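Local coordinates for protein prolyl endopeptidase (Myxococcus xanthus, PDB 2BKL) that probably cleaves oligopeptides on the carboxyl side of proline, and far less readily of alanine, as a serine peptidase of the prolyl oligopeptidase family, at residues V12-H16 against G17-A21; P23-W26 against L27-E30. All blocks are in the same frame, centred on the assembly; numbering follows the deposited sequence.

Contacts 1 and 2 follow one another along the N-terminal part of the chain, their centres about 17 Å apart. Contact 1, a two-stranded hairpin about 34 Å from the centre of the chain, lies at the surface; V20 is its one buried residue. Contact 2, a short 3-10 turn ahead of helix 33-51, is partly buried, with Y24, L27 and E28 covered. Paired backbone amides and carbonyls hold the hairpin, whereas the turn adds a leucine under an indole and a network of charges to its two backbone bonds. A salt bridge joins them directly, D13 OD2 lying 2.9 Å from R25 NH2. Both also reach the hydrolase part, through helix 584-593 and helix 622-632 respectively.

Contact 1. Residues V12-H16 against G17-A21; sequences VDTLH and GVQVA
The carbonyl oxygen of V20 takes two hydrogen bonds, one from D13 N at 3.0 Å and one from a water that also donates to D13 OD2. V12 CA adds a CA-H...O contact to V20 O, and the other oxygen of this backbone pair is engaged too: V20 N reaches D13 O at 2.8 Å. Nearer the bend, L15 N bonds to V18 O at 2.9 Å, while V18 N bonds back to L15 O. This is an antiparallel beta hairpin closed by a type I' turn from L15 to V18, with H16 and G17 both at positive phi. D13, L15, V18 and V20 share one face, where L15 CD1 meets V20 CG2 at 3.8 Å, and V18 and V20 rest on F587 of helix 584-593. D13 OD2 also pairs with R25. T14 and Q19 meet on the other face. With Q19 bent at chi2 (-63°), its amide swings back across the strands, bringing NE2 to within 3.3 Å of V12 CG1; OE1 comes to T14 OG1 at 2.4 Å, a hydrogen bond too short to be taken at face value.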
ATOM      1  N   VAL A  12      -3.559   8.763 -33.589  1.00  9.56           N
ATOM      2  CA  VAL A  12      -2.697   7.593 -33.709  1.00 11.99           C
ATOM      3  C   VAL A  12      -1.241   8.060 -33.587  1.00 12.71           C
ATOM      4  O   VAL A  12      -0.884   9.187 -33.977  1.00 13.86           O
ATOM      5  CB  VAL A  12      -2.962   6.831 -35.033  1.00 15.77           C
ATOM      6  CG1 VAL A  12      -2.101   5.572 -35.126  1.00 18.12           C
ATOM      7  CG2 VAL A  12      -4.413   6.437 -35.156  1.00 18.37           C
ATOM      8  N   ASP A  13      -0.407   7.203 -33.034  1.00 11.60           N
ATOM      9  CA  ASP A  13       1.024   7.416 -32.925  1.00 13.38           C
ATOM     10  C   ASP A  13       1.738   6.182 -33.430  1.00 15.63           C
ATOM     11  O   ASP A  13       1.258   5.062 -33.281  1.00 16.08           O
ATOM     12  CB  ASP A  13       1.423   7.603 -31.467  1.00 16.82           C
ATOM     13  CG  ASP A  13       0.979   8.920 -30.898  1.00 18.10           C
ATOM     14  OD1 ASP A  13       1.721   9.925 -31.036  1.00 24.17           O
ATOM     15  OD2 ASP A  13      -0.090   9.070 -30.277  1.00 20.28           O
ATOM     16  N   THR A  14       2.910   6.389 -34.004  1.00 15.00           N
ATOM     17  CA  THR A  14       3.738   5.295 -34.432  1.00 16.40           C
ATOM     18  C   THR A  14       4.840   5.171 -33.426  1.00 14.90           C
ATOM     19  O   THR A  14       5.664   6.064 -33.302  1.00 15.51           O
ATOM     20  CB  THR A  14       4.332   5.566 -35.806  1.00 17.87           C
ATOM     21  OG1 THR A  14       3.273   5.763 -36.748  1.00 21.79           O
ATOM     22  CG2 THR A  14       5.036   4.328 -36.321  1.00 20.58           C
ATOM     23  N   LEU A  15       4.839   4.065 -32.701  1.00 13.58           N
ATOM     24  CA  LEU A  15       5.820   3.804 -31.671  1.00 13.23           C
ATOM     25  C   LEU A  15       6.549   2.518 -32.024  1.00 11.49           C
ATOM     26  O   LEU A  15       5.923   1.470 -32.165  1.00 10.40           O
ATOM     27  CB  LEU A  15       5.108   3.668 -30.317  1.00 15.29           C
ATOM     28  CG  LEU A  15       4.130   4.821 -30.021  1.00 16.26           C
ATOM     29  CD1 LEU A  15       3.356   4.570 -28.744  1.00 17.40           C
ATOM     30  CD2 LEU A  15       4.870   6.146 -29.922  1.00 16.16           C
ATOM     31  N   HIS A  16       7.859   2.611 -32.208  1.00 12.98           N
ATOM     32  CA  HIS A  16       8.693   1.455 -32.537  1.00 12.19           C
ATOM     33  C   HIS A  16       8.135   0.652 -33.728  1.00 13.78           C
ATOM     34  O   HIS A  16       8.088  -0.578 -33.705  1.00 16.76           O
ATOM     35  CB  HIS A  16       8.871   0.571 -31.298  1.00 13.17           C
ATOM     36  CG  HIS A  16       9.275   1.341 -30.080  1.00 12.87           C
ATOM     37  ND1 HIS A  16      10.532   1.889 -29.926  1.00 13.66           N
ATOM     38  CD2 HIS A  16       8.570   1.698 -28.974  1.00 11.86           C
ATOM     39  CE1 HIS A  16      10.596   2.527 -28.770  1.00 13.83           C
ATOM     40  NE2 HIS A  16       9.419   2.423 -28.170  1.00 13.42           N
ATOM     41  N   GLY A  17       7.663   1.383 -34.729  1.00 16.71           N
ATOM     42  CA  GLY A  17       7.173   0.787 -35.958  1.00 16.87           C
ATOM     43  C   GLY A  17       5.728   0.333 -35.945  1.00 18.10           C
ATOM     44  O   GLY A  17       5.245  -0.183 -36.955  1.00 19.99           O
ATOM     45  N   VAL A  18       5.029   0.534 -34.824  1.00 14.26           N
ATOM     46  CA  VAL A  18       3.689   0.009 -34.610  1.00 14.38           C
ATOM     47  C   VAL A  18       2.717   1.168 -34.402  1.00 13.71           C
ATOM     48  O   VAL A  18       2.983   2.042 -33.596  1.00 14.49           O
ATOM     49  CB  VAL A  18       3.648  -0.869 -33.329  1.00 14.43           C
ATOM     50  CG1 VAL A  18       2.215  -1.267 -32.993  1.00 14.03           C
ATOM     51  CG2 VAL A  18       4.524  -2.099 -33.492  1.00 14.64           C
ATOM     52  N   GLN A  19       1.585   1.140 -35.104  1.00 14.44           N
ATOM     53  CA  GLN A  19       0.509   2.108 -34.922  1.00 16.66           C
ATOM     54  C   GLN A  19      -0.242   1.819 -33.620  1.00 15.14           C
ATOM     55  O   GLN A  19      -0.670   0.683 -33.375  1.00 16.50           O
ATOM     56  CB  GLN A  19      -0.483   2.045 -36.085  1.00 18.15           C
ATOM     57  CG  GLN A  19       0.135   2.304 -37.449  1.00 22.57           C
ATOM     58  CD  GLN A  19       0.707   3.693 -37.562  1.00 22.11           C
ATOM     59  OE1 GLN A  19       1.923   3.877 -37.532  1.00 27.27           O
ATOM     60  NE2 GLN A  19      -0.170   4.685 -37.683  1.00 26.08           N
ATOM     61  N   VAL A  20      -0.371   2.842 -32.791  1.00 10.77           N
ATOM     62  CA  VAL A  20      -1.127   2.781 -31.535  1.00 10.02           C
ATOM     63  C   VAL A  20      -2.223   3.834 -31.583  1.00  9.46           C
ATOM     64  O   VAL A  20      -1.936   5.008 -31.652  1.00  8.69           O
ATOM     65  CB  VAL A  20      -0.217   3.032 -30.325  1.00 10.22           C
ATOM     66  CG1 VAL A  20      -0.990   2.961 -29.004  1.00  9.21           C
ATOM     67  CG2 VAL A  20       0.929   2.041 -30.313  1.00 11.07           C
ATOM     68  N   ALA A  21      -3.474   3.402 -31.499  1.00  7.79           N
ATOM     69  CA  ALA A  21      -4.621   4.301 -31.489  1.00  8.05           C
ATOM     70  C   ALA A  21      -4.963   4.751 -30.070  1.00  7.78           C
ATOM     71  O   ALA A  21      -4.920   3.962 -29.120  1.00  8.79           O
ATOM     72  CB  ALA A  21      -5.814   3.632 -32.146  1.00 10.14           C
TER
HETATM   73  O   HOH W   1      -1.267   6.695 -29.459  1.00 16.81           O

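Contact 2. Residues P23-W26 against L27-E30; sequences PYRW and LEDE
A short 3-10 turn in the loop between strand 18-21 and helix 33-51 sets Y24, R25 and W26 against L27 and E28. L27 N donates to Y24 O at 3.0 Å, and E28 N to R25 O at the same length. R25 O is gripped a second time by a water at 2.8 Å, which accepts a weak bond from D29 N. The indole of W26 covers L27: with CG between the backbone N and the carbonyl carbon (chi1 74°), the ring folds back over its successor, and L27 CD2 sits over the face of the six-membered ring, 3.7 Å from its centroid and 11° off the normal, a CH-pi contact. The other branch, L27 CD1, packs against Y24 CB at 4.0 Å. W26 NE1 bonds to R7 O, and R7 also makes a cation-pi contact with the ring. With an alanine here in place of W26, L27 CD2 would probably lose its aromatic cover, and R7 both its cation-pi partner and the donor to its carbonyl. R25, bent at chi2 and chi3, brings NE to 3.6 Å from E28 OE2 in a long salt bridge, the guanidinium and carboxylate planes 28° apart. D22 also holds R25, while K626 and R564 pair with E28, so the carboxylate is likely to stay ionised among these positive groups. The successive i to i+3 bonds, Y24 to L27 and R25 to E28, are the signature of a 3-10 turn.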
ATOM      1  N   PRO A  23      -8.084   6.889 -29.019  1.00  6.11           N
ATOM      2  CA  PRO A  23      -9.291   7.650 -29.367  1.00  5.91           C
ATOM      3  C   PRO A  23      -9.717   8.673 -28.346  1.00  6.04           C
ATOM      4  O   PRO A  23     -10.343   9.677 -28.709  1.00  7.29           O
ATOM      5  CB  PRO A  23     -10.362   6.557 -29.543  1.00  7.14           C
ATOM      6  CG  PRO A  23      -9.812   5.361 -28.900  1.00  8.78           C
ATOM      7  CD  PRO A  23      -8.325   5.441 -28.983  1.00  7.01           C
ATOM      8  N   TYR A  24      -9.367   8.458 -27.084  1.00  5.79           N
ATOM      9  CA  TYR A  24      -9.805   9.329 -26.006  1.00  4.95           C
ATOM     10  C   TYR A  24      -8.648  10.131 -25.396  1.00  6.27           C
ATOM     11  O   TYR A  24      -8.743  10.597 -24.282  1.00  5.71           O
ATOM     12  CB  TYR A  24     -10.561   8.498 -24.950  1.00  5.53           C
ATOM     13  CG  TYR A  24     -11.725   7.798 -25.571  1.00  6.38           C
ATOM     14  CD1 TYR A  24     -12.803   8.508 -26.068  1.00  5.88           C
ATOM     15  CD2 TYR A  24     -11.712   6.421 -25.761  1.00  5.17           C
ATOM     16  CE1 TYR A  24     -13.866   7.869 -26.678  1.00  5.46           C
ATOM     17  CE2 TYR A  24     -12.762   5.777 -26.392  1.00  6.94           C
ATOM     18  CZ  TYR A  24     -13.850   6.511 -26.842  1.00  5.38           C
ATOM     19  OH  TYR A  24     -14.883   5.864 -27.484  1.00  7.14           O
ATOM     20  N   ARG A  25      -7.591  10.337 -26.176  1.00  5.57           N
ATOM     21  CA  ARG A  25      -6.476  11.212 -25.801  1.00  6.27           C
ATOM     22  C   ARG A  25      -6.925  12.549 -25.194  1.00  6.66           C
ATOM     23  O   ARG A  25      -6.307  13.050 -24.248  1.00  6.79           O
ATOM     24  CB  ARG A  25      -5.588  11.440 -27.018  1.00  6.71           C
ATOM     25  CG  ARG A  25      -4.465  12.461 -26.833  1.00  7.79           C
ATOM     26  CD  ARG A  25      -3.389  12.038 -25.876  1.00  8.10           C
ATOM     27  NE  ARG A  25      -2.730  10.848 -26.338  1.00  7.38           N
ATOM     28  CZ  ARG A  25      -1.843  10.781 -27.322  1.00  8.21           C
ATOM     29  NH1 ARG A  25      -1.369  11.893 -27.881  1.00 10.24           N
ATOM     30  NH2 ARG A  25      -1.363   9.611 -27.718  1.00  9.06           N
ATOM     31  N   TRP A  26      -7.995  13.139 -25.715  1.00  6.92           N
ATOM     32  CA  TRP A  26      -8.437  14.441 -25.254  1.00  6.76           C
ATOM     33  C   TRP A  26      -8.827  14.479 -23.790  1.00  8.11           C
ATOM     34  O   TRP A  26      -8.762  15.531 -23.161  1.00  9.05           O
ATOM     35  CB  TRP A  26      -9.556  15.002 -26.165  1.00  7.27           C
ATOM     36  CG  TRP A  26     -10.915  14.385 -26.026  1.00  8.32           C
ATOM     37  CD1 TRP A  26     -11.411  13.295 -26.698  1.00  9.09           C
ATOM     38  CD2 TRP A  26     -11.974  14.851 -25.190  1.00  7.24           C
ATOM     39  NE1 TRP A  26     -12.705  13.050 -26.301  1.00  8.55           N
ATOM     40  CE2 TRP A  26     -13.086  13.997 -25.389  1.00  6.66           C
ATOM     41  CE3 TRP A  26     -12.104  15.900 -24.286  1.00 10.00           C
ATOM     42  CZ2 TRP A  26     -14.296  14.171 -24.711  1.00  9.05           C
ATOM     43  CZ3 TRP A  26     -13.307  16.064 -23.610  1.00 10.49           C
ATOM     44  CH2 TRP A  26     -14.386  15.204 -23.832  1.00 12.18           C
ATOM     45  N   LEU A  27      -9.223  13.326 -23.239  1.00  5.86           N
ATOM     46  CA  LEU A  27      -9.564  13.251 -21.821  1.00  7.34           C
ATOM     47  C   LEU A  27      -8.377  13.272 -20.884  1.00  7.35           C
ATOM     48  O   LEU A  27      -8.572  13.342 -19.659  1.00  7.19           O
ATOM     49  CB  LEU A  27     -10.350  11.967 -21.538  1.00  7.75           C
ATOM     50  CG  LEU A  27     -11.739  11.895 -22.165  1.00  6.80           C
ATOM     51  CD1 LEU A  27     -12.313  10.520 -21.977  1.00  8.50           C
ATOM     52  CD2 LEU A  27     -12.649  12.916 -21.519  1.00  8.75           C
ATOM     53  N   GLU A  28      -7.151  13.251 -21.398  1.00  6.16           N
ATOM     54  CA  GLU A  28      -5.970  13.268 -20.509  1.00  6.53           C
ATOM     55  C   GLU A  28      -5.804  14.562 -19.725  1.00  9.53           C
ATOM     56  O   GLU A  28      -5.431  14.542 -18.570  1.00 10.47           O
ATOM     57  CB  GLU A  28      -4.676  12.944 -21.259  1.00  6.49           C
ATOM     58  CG  GLU A  28      -4.597  11.509 -21.763  1.00  7.76           C
ATOM     59  CD  GLU A  28      -3.303  11.149 -22.475  1.00  7.51           C
ATOM     60  OE1 GLU A  28      -2.437  12.030 -22.621  1.00  7.93           O
ATOM     61  OE2 GLU A  28      -3.161   9.970 -22.892  1.00  8.01           O
ATOM     62  N   ASP A  29      -6.089  15.690 -20.361  1.00  9.75           N
ATOM     63  CA  ASP A  29      -5.783  16.997 -19.790  1.00 12.83           C
ATOM     64  C   ASP A  29      -6.966  17.471 -18.963  1.00 12.75           C
ATOM     65  O   ASP A  29      -7.956  17.956 -19.489  1.00 12.49           O
ATOM     66  CB  ASP A  29      -5.463  17.976 -20.910  1.00 15.82           C
ATOM     67  CG  ASP A  29      -5.059  19.339 -20.387  1.00 18.70           C
ATOM     68  OD1 ASP A  29      -4.890  19.493 -19.155  1.00 17.75           O
ATOM     69  OD2 ASP A  29      -4.885  20.304 -21.159  1.00 21.33           O
ATOM     70  N   GLU A  30      -6.853  17.332 -17.652  1.00 14.32           N
ATOM     71  CA  GLU A  30      -7.942  17.673 -16.757  1.00 15.51           C
ATOM     72  C   GLU A  30      -8.121  19.188 -16.623  1.00 14.69           C
ATOM     73  O   GLU A  30      -9.107  19.648 -16.051  1.00 16.62           O
ATOM     74  CB  GLU A  30      -7.741  17.025 -15.368  1.00 18.91           C
ATOM     75  CG  GLU A  30      -6.726  17.678 -14.430  1.00 22.12           C
ATOM     76  CD  GLU A  30      -5.270  17.530 -14.845  1.00 23.33           C
ATOM     77  OE1 GLU A  30      -4.952  16.674 -15.705  1.00 25.51           O
ATOM     78  OE2 GLU A  30      -4.420  18.288 -14.300  1.00 28.41           O
TER
HETATM   79  O   HOH W   2      -5.421  15.620 -23.502  1.00 24.00           O